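Long-range contacts in kelch-like protein 7 (Homo sapiens, PDB 3II7), which serves as the substrate-specific adapter of a Cullin-3 E3 ubiquitin ligase, its Kelch-repeat domain forming the six-bladed beta-propeller examined here: residues 87-92 with 119-124; 105-110 with 141-146; 132-137 with 177-182; 136-141 with 166-171; 188-193 with 208-213. All coordinates share one frame; numbering follows the deposited sequence. Where two conformers were deposited one is given.

Contact 1: residues 87-92 with 119-124; sequences GPPTPR and LFECYD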
# COMPACT_ATOMS: atom_id res chain seq x y z
N GLY A 87 -0.73 4.57 18.29
CA GLY A 87 -0.82 4.68 16.85
C GLY A 87 -1.05 6.09 16.44
O GLY A 87 -0.75 7.01 17.21
N PRO A 88 -1.62 6.29 15.22
CA PRO A 88 -1.73 7.64 14.82
C PRO A 88 -2.65 8.38 15.78
O PRO A 88 -3.62 7.80 16.27
CB PRO A 88 -2.32 7.56 13.39
CG PRO A 88 -3.15 6.35 13.39
CD PRO A 88 -2.46 5.39 14.40
N PRO A 89 -2.32 9.65 16.07
CA PRO A 89 -3.14 10.49 16.91
C PRO A 89 -4.61 10.50 16.50
O PRO A 89 -5.47 10.60 17.36
CB PRO A 89 -2.51 11.88 16.74
CG PRO A 89 -1.09 11.61 16.43
CD PRO A 89 -1.06 10.32 15.69
N THR A 90 -4.89 10.39 15.20
CA THR A 90 -6.26 10.36 14.69
C THR A 90 -6.53 8.97 14.11
O THR A 90 -6.10 8.67 13.00
CB THR A 90 -6.51 11.41 13.62
OG1 THR A 90 -6.26 12.71 14.16
CG2 THR A 90 -7.95 11.34 13.13
N PRO A 91 -7.22 8.12 14.87
CA PRO A 91 -7.55 6.80 14.32
C PRO A 91 -8.47 6.95 13.13
O PRO A 91 -9.37 7.80 13.13
CB PRO A 91 -8.26 6.09 15.48
CG PRO A 91 -7.84 6.83 16.71
CD PRO A 91 -7.65 8.25 16.28
N ARG A 92 -8.20 6.16 12.09
CA ARG A 92 -8.95 6.25 10.85
C ARG A 92 -8.71 5.01 9.99
O ARG A 92 -7.69 4.30 10.14
CB ARG A 92 -8.58 7.50 10.07
CG ARG A 92 -7.14 7.67 9.82
CD ARG A 92 -6.84 9.13 9.76
NE ARG A 92 -5.62 9.40 9.05
CZ ARG A 92 -4.43 9.54 9.59
NH1 ARG A 92 -4.24 9.39 10.88
NH2 ARG A 92 -3.40 9.85 8.80
N LEU A 119 -5.61 14.70 6.25
CA LEU A 119 -4.69 14.60 7.36
C LEU A 119 -3.41 13.87 7.02
O LEU A 119 -3.43 12.86 6.31
CB LEU A 119 -5.39 13.88 8.53
CG LEU A 119 -4.65 13.73 9.84
CD1 LEU A 119 -4.27 15.08 10.46
CD2 LEU A 119 -5.57 12.95 10.79
N PHE A 120 -2.31 14.39 7.53
CA PHE A 120 -0.98 13.84 7.28
C PHE A 120 -0.23 13.89 8.62
O PHE A 120 -0.01 14.96 9.14
CB PHE A 120 -0.30 14.70 6.19
CG PHE A 120 0.95 14.12 5.59
CD1 PHE A 120 1.01 12.81 5.18
CD2 PHE A 120 2.09 14.93 5.37
CE1 PHE A 120 2.15 12.31 4.59
CE2 PHE A 120 3.23 14.40 4.77
CZ PHE A 120 3.24 13.09 4.38
N GLU A 121 0.10 12.73 9.17
CA GLU A 121 0.73 12.61 10.51
C GLU A 121 1.93 11.69 10.39
O GLU A 121 1.83 10.67 9.71
CB GLU A 121 -0.28 12.01 11.54
CG GLU A 121 -1.61 12.77 11.67
CD GLU A 121 -2.59 12.21 12.73
OE1 GLU A 121 -2.78 10.97 12.83
OE2 GLU A 121 -3.23 13.03 13.41
N CYS A 122 3.06 12.02 11.03
CA CYS A 122 4.19 11.12 10.96
C CYS A 122 4.76 10.78 12.31
O CYS A 122 4.65 11.55 13.27
CB CYS A 122 5.24 11.62 9.99
SG CYS A 122 6.51 12.66 10.59
N TYR A 123 5.33 9.57 12.37
CA TYR A 123 5.90 9.00 13.57
C TYR A 123 7.39 8.97 13.39
O TYR A 123 7.90 8.38 12.42
CB TYR A 123 5.37 7.58 13.77
CG TYR A 123 5.88 6.84 15.01
CD1 TYR A 123 5.46 7.20 16.29
CD2 TYR A 123 6.75 5.76 14.90
CE1 TYR A 123 5.90 6.52 17.42
CE2 TYR A 123 7.20 5.06 16.02
CZ TYR A 123 6.77 5.45 17.28
OH TYR A 123 7.20 4.77 18.38
N ASP A 124 8.11 9.61 14.32
CA ASP A 124 9.57 9.62 14.29
C ASP A 124 10.05 8.38 15.03
O ASP A 124 9.86 8.27 16.23
CB ASP A 124 10.12 10.89 14.93
CG ASP A 124 11.62 11.00 14.79
OD1 ASP A 124 12.32 10.03 15.11
OD2 ASP A 124 12.10 12.06 14.37

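Contact 2: residues 105-110 with 141-146; sequences YTSGGS and CSHGMV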
# COMPACT_ATOMS: atom_id res chain seq x y z
N TYR A 105 5.06 7.91 7.71
CA TYR A 105 4.01 8.84 7.32
C TYR A 105 2.69 8.13 7.11
O TYR A 105 2.65 7.00 6.61
CB TYR A 105 4.40 9.60 6.05
CG TYR A 105 5.62 10.48 6.19
CD1 TYR A 105 5.50 11.83 6.48
CD2 TYR A 105 6.90 9.95 6.03
CE1 TYR A 105 6.61 12.64 6.61
CE2 TYR A 105 8.04 10.78 6.16
CZ TYR A 105 7.86 12.12 6.46
OH TYR A 105 8.96 12.93 6.59
N THR A 106 1.63 8.79 7.55
CA THR A 106 0.25 8.29 7.38
C THR A 106 -0.58 9.38 6.79
O THR A 106 -0.51 10.53 7.22
CB THR A 106 -0.35 7.79 8.73
OG1 THR A 106 -0.50 8.85 9.65
CG2 THR A 106 0.56 6.70 9.35
N SER A 107 -1.39 9.04 5.77
CA SER A 107 -2.20 10.04 5.05
C SER A 107 -3.60 9.60 4.79
O SER A 107 -3.88 8.45 4.49
CB SER A 107 -1.56 10.38 3.69
OG SER A 107 -1.58 9.24 2.83
N GLY A 108 -4.50 10.58 4.86
CA GLY A 108 -5.86 10.39 4.47
C GLY A 108 -6.60 9.39 5.32
O GLY A 108 -6.31 9.23 6.52
N GLY A 109 -7.58 8.74 4.69
CA GLY A 109 -8.46 7.81 5.41
C GLY A 109 -9.74 8.49 5.84
O GLY A 109 -9.97 9.63 5.51
N SER A 110 -10.57 7.75 6.58
CA SER A 110 -11.89 8.19 6.98
C SER A 110 -12.07 7.90 8.44
O SER A 110 -11.57 6.90 8.94
CB SER A 110 -12.99 7.43 6.20
OG SER A 110 -12.84 6.02 6.29
N CYS A 141 -9.33 8.64 0.62
CA CYS A 141 -9.32 7.30 1.24
C CYS A 141 -8.96 6.28 0.16
O CYS A 141 -9.32 6.47 -1.00
CB CYS A 141 -10.72 6.92 1.74
SG CYS A 141 -11.30 7.78 3.16
N SER A 142 -8.34 5.17 0.55
CA SER A 142 -8.11 4.03 -0.35
C SER A 142 -7.19 4.40 -1.48
O SER A 142 -7.22 3.79 -2.53
CB SER A 142 -9.44 3.50 -0.90
OG SER A 142 -10.32 3.13 0.16
N HIS A 143 -6.38 5.41 -1.23
CA HIS A 143 -5.34 5.84 -2.13
C HIS A 143 -4.06 5.06 -1.92
O HIS A 143 -3.86 4.40 -0.91
CB HIS A 143 -5.03 7.34 -1.89
CG HIS A 143 -4.70 7.66 -0.46
ND1 HIS A 143 -5.60 7.46 0.57
CD2 HIS A 143 -3.58 8.18 0.11
CE1 HIS A 143 -5.03 7.80 1.71
NE2 HIS A 143 -3.83 8.28 1.46
N GLY A 144 -3.17 5.15 -2.89
CA GLY A 144 -1.78 4.67 -2.71
C GLY A 144 -0.84 5.75 -2.24
O GLY A 144 -1.03 6.95 -2.56
N MET A 145 0.18 5.35 -1.48
CA MET A 145 1.25 6.26 -1.08
C MET A 145 2.55 5.53 -1.11
O MET A 145 2.66 4.40 -0.56
CB MET A 145 1.03 6.85 0.31
CG MET A 145 1.99 8.02 0.64
SD MET A 145 1.55 9.10 2.07
CE MET A 145 1.59 7.82 3.33
N VAL A 146 3.55 6.12 -1.77
CA VAL A 146 4.86 5.47 -1.90
C VAL A 146 5.99 6.47 -1.77
O VAL A 146 5.86 7.62 -2.18
CB VAL A 146 4.96 4.70 -3.26
CG1 VAL A 146 4.93 5.66 -4.42
CG2 VAL A 146 6.18 3.81 -3.31

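Contact 3: residues 132-137 with 177-182; sequences TKPSML and ATETWT. With EDO (1,2-ethanediol), chain T.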
# COMPACT_ATOMS: atom_id res chain seq x y z
N THR A 132 1.99 16.18 13.56
CA THR A 132 1.12 16.56 12.47
C THR A 132 1.91 17.36 11.45
O THR A 132 2.67 18.26 11.81
CB THR A 132 -0.09 17.36 12.97
OG1 THR A 132 -0.77 16.59 13.96
CG2 THR A 132 -1.06 17.67 11.83
N LYS A 133 1.76 17.00 10.18
CA LYS A 133 2.46 17.65 9.08
C LYS A 133 1.46 18.32 8.16
O LYS A 133 0.24 18.09 8.29
CB LYS A 133 3.31 16.64 8.28
CG LYS A 133 4.29 15.82 9.10
CD LYS A 133 5.13 16.59 10.08
CE LYS A 133 6.15 17.46 9.45
NZ LYS A 133 7.31 17.76 10.44
N PRO A 134 1.96 19.15 7.20
CA PRO A 134 1.03 19.80 6.29
C PRO A 134 0.10 18.82 5.58
O PRO A 134 0.51 17.76 5.12
CB PRO A 134 1.96 20.51 5.30
CG PRO A 134 3.08 20.91 6.15
CD PRO A 134 3.32 19.69 7.02
N SER A 135 -1.15 19.21 5.50
CA SER A 135 -2.19 18.37 4.94
C SER A 135 -2.07 18.24 3.42
O SER A 135 -1.61 19.17 2.74
CB SER A 135 -3.55 18.96 5.25
OG SER A 135 -3.85 18.81 6.63
N MET A 136 -2.54 17.11 2.89
CA MET A 136 -2.66 16.96 1.44
C MET A 136 -3.55 18.02 0.84
O MET A 136 -4.42 18.60 1.51
CB MET A 136 -3.23 15.58 1.06
CG MET A 136 -2.37 14.43 1.46
SD MET A 136 -3.02 12.82 1.00
CE MET A 136 -4.57 12.74 1.97
N LEU A 137 -3.32 18.26 -0.44
CA LEU A 137 -4.12 19.22 -1.23
C LEU A 137 -5.57 18.72 -1.46
O LEU A 137 -6.51 19.53 -1.52
CB LEU A 137 -3.44 19.51 -2.57
CG LEU A 137 -2.05 20.20 -2.45
CD1 LEU A 137 -1.32 20.20 -3.76
CD2 LEU A 137 -2.22 21.64 -1.97
N ALA A 177 11.78 17.90 2.90
CA ALA A 177 12.74 19.00 3.03
C ALA A 177 12.04 20.35 3.05
O ALA A 177 12.45 21.23 3.77
CB ALA A 177 13.75 18.96 1.92
N THR A 178 10.98 20.47 2.24
CA THR A 178 10.25 21.75 2.07
C THR A 178 8.94 21.78 2.85
O THR A 178 8.31 22.82 2.97
CB THR A 178 9.90 22.02 0.61
OG1 THR A 178 8.97 21.05 0.15
CG2 THR A 178 11.16 22.05 -0.31
N GLU A 179 8.51 20.60 3.32
CA GLU A 179 7.19 20.39 3.94
C GLU A 179 6.07 20.97 3.09
O GLU A 179 5.09 21.56 3.60
CB GLU A 179 7.17 20.91 5.39
CG GLU A 179 8.16 20.14 6.28
CD GLU A 179 7.86 20.22 7.78
OE1 GLU A 179 7.01 21.03 8.21
OE2 GLU A 179 8.51 19.45 8.54
N THR A 180 6.19 20.74 1.78
CA THR A 180 5.20 21.21 0.84
C THR A 180 4.63 20.07 -0.02
O THR A 180 5.40 19.20 -0.48
CB THR A 180 5.83 22.21 -0.12
OG1 THR A 180 6.53 23.25 0.62
CG2 THR A 180 4.75 22.83 -1.04
N TRP A 181 3.31 20.11 -0.24
CA TRP A 181 2.63 19.28 -1.24
C TRP A 181 2.55 20.01 -2.57
O TRP A 181 2.21 21.22 -2.63
CB TRP A 181 1.21 18.89 -0.76
CG TRP A 181 1.18 17.89 0.38
CD1 TRP A 181 1.04 18.16 1.71
CD2 TRP A 181 1.23 16.47 0.27
NE1 TRP A 181 1.00 17.01 2.43
CE2 TRP A 181 1.15 15.95 1.59
CE3 TRP A 181 1.37 15.55 -0.81
CZ2 TRP A 181 1.19 14.57 1.86
CZ3 TRP A 181 1.42 14.19 -0.54
CH2 TRP A 181 1.32 13.71 0.80
N THR A 182 2.89 19.30 -3.64
CA THR A 182 2.80 19.80 -5.02
C THR A 182 1.90 18.91 -5.87
O THR A 182 2.10 17.66 -5.90
CB THR A 182 4.18 19.88 -5.64
OG1 THR A 182 4.98 20.78 -4.85
CG2 THR A 182 4.10 20.40 -7.11
C1 EDO T . -6.85 21.98 3.54
O1 EDO T . -6.76 22.30 4.94
C2 EDO T . -5.67 21.10 3.12
O2 EDO T . -5.64 20.95 1.69

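Contact 4: residues 136-141 with 166-171; sequences MLTQRC and RVLNSC. With EDO (1,2-ethanediol), chain L; EDO (1,2-ethanediol), chain T.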
# COMPACT_ATOMS: atom_id res chain seq x y z
N MET A 136 -2.54 17.11 2.89
CA MET A 136 -2.66 16.96 1.44
C MET A 136 -3.55 18.02 0.84
O MET A 136 -4.42 18.60 1.51
CB MET A 136 -3.23 15.58 1.06
CG MET A 136 -2.37 14.43 1.46
SD MET A 136 -3.02 12.82 1.00
CE MET A 136 -4.57 12.74 1.97
N LEU A 137 -3.32 18.26 -0.44
CA LEU A 137 -4.12 19.22 -1.23
C LEU A 137 -5.57 18.72 -1.46
O LEU A 137 -6.51 19.53 -1.52
CB LEU A 137 -3.44 19.51 -2.57
CG LEU A 137 -2.05 20.20 -2.45
CD1 LEU A 137 -1.32 20.20 -3.76
CD2 LEU A 137 -2.22 21.64 -1.97
N THR A 138 -5.73 17.39 -1.59
CA THR A 138 -7.05 16.76 -1.79
C THR A 138 -7.21 15.64 -0.78
O THR A 138 -6.32 14.79 -0.62
CB THR A 138 -7.17 16.16 -3.19
OG1 THR A 138 -6.95 17.19 -4.19
CG2 THR A 138 -8.53 15.47 -3.39
N GLN A 139 -8.34 15.66 -0.08
CA GLN A 139 -8.68 14.62 0.85
C GLN A 139 -8.87 13.31 0.08
O GLN A 139 -9.34 13.32 -1.07
CB GLN A 139 -9.96 14.99 1.60
CG GLN A 139 -11.22 14.99 0.74
CD GLN A 139 -12.30 15.91 1.26
OE1 GLN A 139 -12.25 17.10 1.05
NE2 GLN A 139 -13.30 15.35 1.93
N ARG A 140 -8.52 12.20 0.71
CA ARG A 140 -8.62 10.90 0.04
C ARG A 140 -8.59 9.70 0.99
O ARG A 140 -7.98 9.77 2.02
CB ARG A 140 -7.53 10.73 -1.04
CG ARG A 140 -6.18 10.97 -0.64
CD ARG A 140 -5.24 11.03 -1.87
NE ARG A 140 -5.02 12.36 -2.49
CZ ARG A 140 -4.91 12.59 -3.80
NH1 ARG A 140 -5.13 11.64 -4.69
NH2 ARG A 140 -4.67 13.82 -4.25
N CYS A 141 -9.33 8.64 0.62
CA CYS A 141 -9.32 7.30 1.24
C CYS A 141 -8.96 6.28 0.16
O CYS A 141 -9.32 6.47 -1.00
CB CYS A 141 -10.72 6.92 1.74
SG CYS A 141 -11.30 7.78 3.16
N ARG A 166 -16.69 10.28 -5.60
CA ARG A 166 -15.96 9.96 -6.80
C ARG A 166 -14.58 9.44 -6.49
O ARG A 166 -14.00 9.75 -5.44
CB ARG A 166 -15.87 11.16 -7.77
CG ARG A 166 -15.01 12.26 -7.32
CD ARG A 166 -15.24 13.51 -8.19
NE ARG A 166 -14.55 14.64 -7.60
CZ ARG A 166 -13.30 15.01 -7.88
NH1 ARG A 166 -12.59 14.35 -8.80
NH2 ARG A 166 -12.77 16.06 -7.26
N VAL A 167 -14.09 8.65 -7.42
CA VAL A 167 -12.74 8.12 -7.40
C VAL A 167 -11.84 9.10 -8.15
O VAL A 167 -12.22 9.66 -9.20
CB VAL A 167 -12.69 6.70 -7.99
CG1 VAL A 167 -11.26 6.10 -7.92
CG2 VAL A 167 -13.67 5.80 -7.25
N LEU A 168 -10.64 9.29 -7.62
CA LEU A 168 -9.74 10.36 -8.07
C LEU A 168 -8.65 9.87 -9.03
O LEU A 168 -8.18 8.75 -8.89
CB LEU A 168 -9.05 10.94 -6.87
CG LEU A 168 -9.93 11.53 -5.78
CD1 LEU A 168 -9.11 11.70 -4.45
CD2 LEU A 168 -10.49 12.85 -6.23
N ASN A 169 -8.26 10.73 -10.00
CA ASN A 169 -7.04 10.44 -10.73
C ASN A 169 -5.87 11.30 -10.26
O ASN A 169 -4.71 11.08 -10.65
CB ASN A 169 -7.24 10.50 -12.24
CG ASN A 169 -7.59 11.87 -12.73
OD1 ASN A 169 -7.88 12.78 -11.95
ND2 ASN A 169 -7.55 12.05 -14.05
N SER A 170 -6.14 12.23 -9.34
CA SER A 170 -5.12 13.18 -8.97
C SER A 170 -3.94 12.56 -8.21
O SER A 170 -4.08 11.54 -7.50
CB SER A 170 -5.73 14.30 -8.18
OG SER A 170 -6.15 13.86 -6.94
N CYS A 171 -2.79 13.20 -8.41
CA CYS A 171 -1.52 12.78 -7.83
C CYS A 171 -0.86 14.00 -7.23
O CYS A 171 -0.89 15.07 -7.83
CB CYS A 171 -0.64 12.18 -8.95
SG CYS A 171 1.05 11.74 -8.47
C1 EDO L . -15.49 8.56 -10.80
O1 EDO L . -15.81 7.85 -9.59
C2 EDO L . -14.31 7.93 -11.53
O2 EDO L . -14.57 6.58 -11.92
C1 EDO T . -6.85 21.98 3.54
O1 EDO T . -6.76 22.30 4.94
C2 EDO T . -5.67 21.10 3.12
O2 EDO T . -5.64 20.95 1.69
O HOH W 1 -7.80 16.19 -6.76

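Contact 5: residues 188-193 with 208-213; sequences IEARKN and GQNGLG. With EDO (1,2-ethanediol), chain L.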
# COMPACT_ATOMS: atom_id res chain seq x y z
N ILE A 188 -3.91 8.63 -15.81
CA ILE A 188 -4.81 8.44 -16.95
C ILE A 188 -6.17 7.89 -16.47
O ILE A 188 -7.22 8.33 -16.94
CB ILE A 188 -4.18 7.51 -17.98
CG1 ILE A 188 -2.91 8.19 -18.52
CG2 ILE A 188 -5.18 7.15 -19.08
CD1 ILE A 188 -2.00 7.24 -19.31
N GLU A 189 -6.11 6.96 -15.51
CA GLU A 189 -7.30 6.33 -14.95
C GLU A 189 -7.53 6.84 -13.54
O GLU A 189 -6.58 6.95 -12.76
CB GLU A 189 -7.09 4.82 -14.88
CG GLU A 189 -7.12 4.12 -16.20
CD GLU A 189 -8.54 3.88 -16.76
OE1 GLU A 189 -9.54 4.23 -16.12
OE2 GLU A 189 -8.63 3.33 -17.86
N ALA A 190 -8.80 7.11 -13.18
CA ALA A 190 -9.13 7.25 -11.77
C ALA A 190 -8.98 5.85 -11.14
O ALA A 190 -9.36 4.86 -11.76
CB ALA A 190 -10.55 7.78 -11.60
N ARG A 191 -8.41 5.76 -9.93
CA ARG A 191 -8.15 4.46 -9.28
C ARG A 191 -8.23 4.61 -7.79
O ARG A 191 -7.72 5.60 -7.24
CB ARG A 191 -6.72 3.91 -9.56
CG ARG A 191 -6.31 3.83 -10.98
CD ARG A 191 -4.88 3.36 -11.10
NE ARG A 191 -4.48 3.43 -12.50
CZ ARG A 191 -4.62 2.44 -13.38
NH1 ARG A 191 -5.09 1.25 -13.03
NH2 ARG A 191 -4.28 2.64 -14.63
N LYS A 192 -8.83 3.62 -7.15
CA LYS A 192 -8.66 3.37 -5.72
C LYS A 192 -8.38 1.88 -5.55
O LYS A 192 -8.68 1.07 -6.41
CB LYS A 192 -9.87 3.77 -4.90
CG LYS A 192 -11.16 2.93 -5.13
CD LYS A 192 -12.27 3.41 -4.21
CE LYS A 192 -13.52 2.58 -4.34
NZ LYS A 192 -14.49 2.84 -3.20
N ASN A 193 -7.82 1.52 -4.41
CA ASN A 193 -7.44 0.14 -4.11
C ASN A 193 -6.47 -0.48 -5.12
O ASN A 193 -6.39 -1.72 -5.23
CB ASN A 193 -8.69 -0.77 -3.96
CG ASN A 193 -9.63 -0.32 -2.86
OD1 ASN A 193 -10.81 -0.09 -3.11
ND2 ASN A 193 -9.09 -0.17 -1.65
N GLY A 208 -6.76 -1.82 -9.51
CA GLY A 208 -7.69 -1.17 -8.60
C GLY A 208 -9.08 -1.12 -9.23
O GLY A 208 -9.47 -2.01 -9.98
N GLN A 209 -9.82 -0.08 -8.87
CA GLN A 209 -11.20 0.11 -9.33
C GLN A 209 -11.57 1.58 -9.35
O GLN A 209 -10.93 2.41 -8.73
CB GLN A 209 -12.19 -0.63 -8.42
CG GLN A 209 -12.21 -0.13 -7.02
CD GLN A 209 -13.19 -0.84 -6.15
OE1 GLN A 209 -14.36 -1.09 -6.54
NE2 GLN A 209 -12.73 -1.23 -4.96
N ASN A 210 -12.62 1.89 -10.09
CA ASN A 210 -13.20 3.23 -10.00
C ASN A 210 -14.69 3.18 -10.04
O ASN A 210 -15.28 2.13 -9.80
CB ASN A 210 -12.58 4.16 -11.04
CG ASN A 210 -12.77 3.69 -12.44
OD1 ASN A 210 -13.80 3.09 -12.79
ND2 ASN A 210 -11.78 3.97 -13.28
N GLY A 211 -15.34 4.32 -10.28
CA GLY A 211 -16.78 4.37 -10.25
C GLY A 211 -17.47 3.51 -11.28
O GLY A 211 -18.64 3.18 -11.15
N LEU A 212 -16.73 3.14 -12.32
CA LEU A 212 -17.29 2.37 -13.41
C LEU A 212 -16.91 0.88 -13.36
O LEU A 212 -17.32 0.11 -14.20
CB LEU A 212 -16.90 3.04 -14.74
CG LEU A 212 -17.82 4.29 -15.02
CD1 LEU A 212 -18.18 5.07 -13.78
CD2 LEU A 212 -17.24 5.26 -16.02
N GLY A 213 -16.18 0.47 -12.34
CA GLY A 213 -15.85 -0.93 -12.16
C GLY A 213 -14.38 -1.18 -11.89
O GLY A 213 -13.61 -0.25 -11.60
C1 EDO L . -15.49 8.56 -10.80
O1 EDO L . -15.81 7.85 -9.59
C2 EDO L . -14.31 7.93 -11.53
O2 EDO L . -14.57 6.58 -11.92
O HOH W 2 -11.95 4.14 -16.02

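Contact 1: residues 87-92 with 119-124
Glu121 reaches from strand 120-124 into the curl of the 87-92 loop, and both of its carboxylate oxygens find partners there. Glu121 OE1 takes the backbone N of Thr90 on its syn lone pair, at 3.2 Å. The same OE1 makes a salt bridge to Arg92 NH1 at 2.9 Å, weak as a hydrogen bond, bent to 125° at the hydrogen; the guanidinium and carboxylate planes stand 86° apart. Arg92 NH1 also turns back on its own loop, reaching Thr90 O at 2.9 Å in a straighter bond (163°). Glu121 OE2 receives the hydroxyl OG1 of Thr90 at 3.1 Å. An alanine in place of Glu121 would probably leave the Arg92 charge without this mate and Thr90 N without its acceptor.

Leucine suits position 119 because its methyl CD2 can sit over the centre of the Arg92 guanidinium, 3.7 Å above the plane. Leu119 CD2 also presses on Thr90 CB at 3.4 Å, tighter than ordinary contact. By contrast, the Pro89 side is exposed, its ring meeting the carboxylate tip to tip with Pro89 CD 3.4 Å from Glu121 OE1.

Beyond the pair, Arg92 NE bonds to Gly108 O and NH2 to Thr106 OG1, while Pro88 and Pro89 lean on Trp130. The loop following strand 81-86 of Kelch 2 is thereby fastened across the Kelch 3 sheet, over strands 103-107, 120-124 and 129-133.

Contact 2: residues 105-110 with 141-146
Ser107 OG and His143 NE2 lie 2.8 Å apart, a hydrogen bond in which either could be the donor. The hydroxyl lies at the edge of the imidazole, near its plane. The histidine CG lies between its backbone N and carbonyl carbon (chi1 54°), on the side from which the ring can reach the serine. The carbonyl oxygen of Ser107 is also close, with Ser107 O 3.0 Å from His143 NE2.

On its other flank Ser107 OG meets sulfur, with Met145 SD 3.2 Å away. The methionine is bent at its last torsion (chi3 61°), which places Met145 CE against the 105-107 strand, 3.5 Å from Tyr105 O and 4.3 Å from Tyr105 CB. A long, pliable thioether suits this place, since the strand axes are 8.9 Å apart, too far for backbone pairing, and side chains must fill the interval between two neighbouring blades. Strand 144-146 runs roughly antiparallel to 105-107 across that boundary.

Past Ser107 the chain passes through Gly108 and Gly109, the double glycine characteristic of Kelch repeats. Gly108 has a positive phi, and a side chain there would collide with His143 CE1. Gly109 comes close enough for its CA to lie 4.3 Å from Cys141 CA, and its backbone angles again call for glycine.

Ser107 OG and His143 NE2 thus pair with each other among the apolar Ala96, Phe120, Ile152 and Val154. The bond can form with a neutral imidazole in either tautomer, and so burial need not bring a charge, which would probably be costly here.

Contact 3: residues 132-137 with 177-182
The backbone from Lys133 to Leu137 runs almost in the same direction as that from Glu179 to Thr182, only 12° apart, with Pro134 abreast of Glu179 and Met136 abreast of Trp181. The indole of Trp181 carries the contact. Trp181 NE1 donates to Pro134 O at 2.8 Å; the oxygen lies in the ring plane, although the donor stands above the plane of the carbonyl. One face of the indole takes Met136. Met136 CA sits over the five-membered ring of Trp181, 3.8 Å from its centroid, in a CH-pi contact, while Met136 CG touches Trp181 CZ2 at 3.6 Å toward the rim. The sulfur continues obliquely to the six-membered ring, a Met-aromatic contact. Leu137 slides past in the opposite direction, Leu137 CG 3.9 Å from Trp181 CB.

At the other end, Lys133 folds at chi2 and chi3 (-47° and -70°), which carries CE to the carboxylate; Lys133 NZ then meets Glu179 OE2 at 2.8 Å, a salt bridge approached from above the carboxylate plane. Pro134 CG lies 3.3 Å from Glu179 O. A 1,2-ethanediol, probably from the crystallisation liquor, donates its O2 to Met136 O at 2.7 Å.

Tryptophan suits the place because it offers both a broad face for Met136 and an N-H for the proline carbonyl. Trp181, which also meets Tyr174 and Phe120, fits the paired tyrosine and tryptophan of the Kelch repeat, here closing the boundary between the third and fourth repeats of the propeller.

Contact 4: residues 136-141 with 166-171
Arg140 and Leu168 meet first at the base of the arginine, where Arg140 CB lies 3.9 Å from Leu168 CD1. From there CG takes the position between the backbone N and the carbonyl carbon, and CD continues almost extended. The chain then bends sharply at chi3 (91°), which puts Arg140 NE where it can give a weak, 3.3 Å hydrogen bond to Thr138 O of its own loop. Leu168 CD1 lies over one face of the guanidinium. At the tip, Arg140 NH1 donates to Ser170 O at 3.0 Å, coming from well above the carbonyl plane, and Arg140 NH2 reaches Ser170 OG at 3.1 Å in a weaker, more bent bond.

Outside the two segments NH2 has its strongest partner, a salt bridge to Glu172 OE2, and NH1 also bonds to Gly156 O. This is a joint between propeller blades: the loop that leaves strand 129-133 of the third Kelch repeat is pinned to the fourth, and Glu172 accepts the backbone N-H groups of Leu137 and Thr138 besides. A leucine in place of Arg140 would probably leave the Glu172 charge without its mate and deprive Ser170 of these donors.

Arginine suits the site because it can serve several acceptors spread around one flat group, and leucine because it offers an apolar methyl to set over one face of it. Thr138 meets the same leucine tip to tip, Thr138 CG2 to Leu168 CD1 at 4.0 Å. Its hydroxyl turns instead to a water, which donates to Thr138 OG1 at 2.9 Å and is also hydrogen-bonded to Ser170 OG at 2.9 Å.

Contact 5: residues 188-193 with 208-213
Lys192 and Gln209 each carry CG between the backbone N and the carbonyl carbon (chi1 67° and 63°) and run extended beyond it, which lays their aliphatic parts together with Lys192 CG 3.7 Å from Gln209 CG. Behind them the backbones form a single antiparallel bridge, a hydrogen-bonded pair: Lys192 N to Gln209 O and Gln209 N to Lys192 O are both 2.9 Å.

Gln209 ends beside Asn193, the two side chains pointing the same way, and Gln209 NE2 donates to Asn193 OD1 at 2.9 Å with the amide planes turned 47° apart. Glutamine is long enough to bring an N-H to this oxygen. The amide of Asn210 is used at both ends. Asn210 ND2 gives a hydrogen bond to Ala190 O at 3.0 Å, close to the amide plane, while Asn210 OD1 accepts from Leu212 N at 3.0 Å, an Asx turn. Those two bonds fix which way round the amide sits.

Gly208 lies so close to the other segment that a CB would strike Lys192 O, and its backbone angles also demand glycine. Further out, a 1,2-ethanediol, probably from the crystallisation liquor, accepts from Gly211 N.

Asn210 to Gly213 makes a type I beta turn, linking the short strands 209-210 and 213-214. Gly208 and the preceding Gly207 match the Kelch double glycine, here crossed by the loop that leads from strand 180-184 of one blade to strand 195-199 of the next.

The five contacts lie along successive blades of one propeller and none surrounds an active site. Contacts 1 and 2 have centres 11 Å apart and are joined where Glu121 O meets Thr106 N at 2.9 Å. Contact 4 shares Cys141 with contact 2, their centres 9 Å apart, and Met136 and Leu137 with contact 3. Contact 5 follows contact 4, centres 12 Å apart, linked by Leu168 O and Arg191 N, and both touch the same 1,2-ethanediol molecule. From contact 1 to contact 5 the centres span about 26 Å. An arginine-glutamate pairing recurs: Arg92 with Glu121, Arg140 with Glu172, and Arg191 with Glu219, consistent with a repeated joint between Kelch blades.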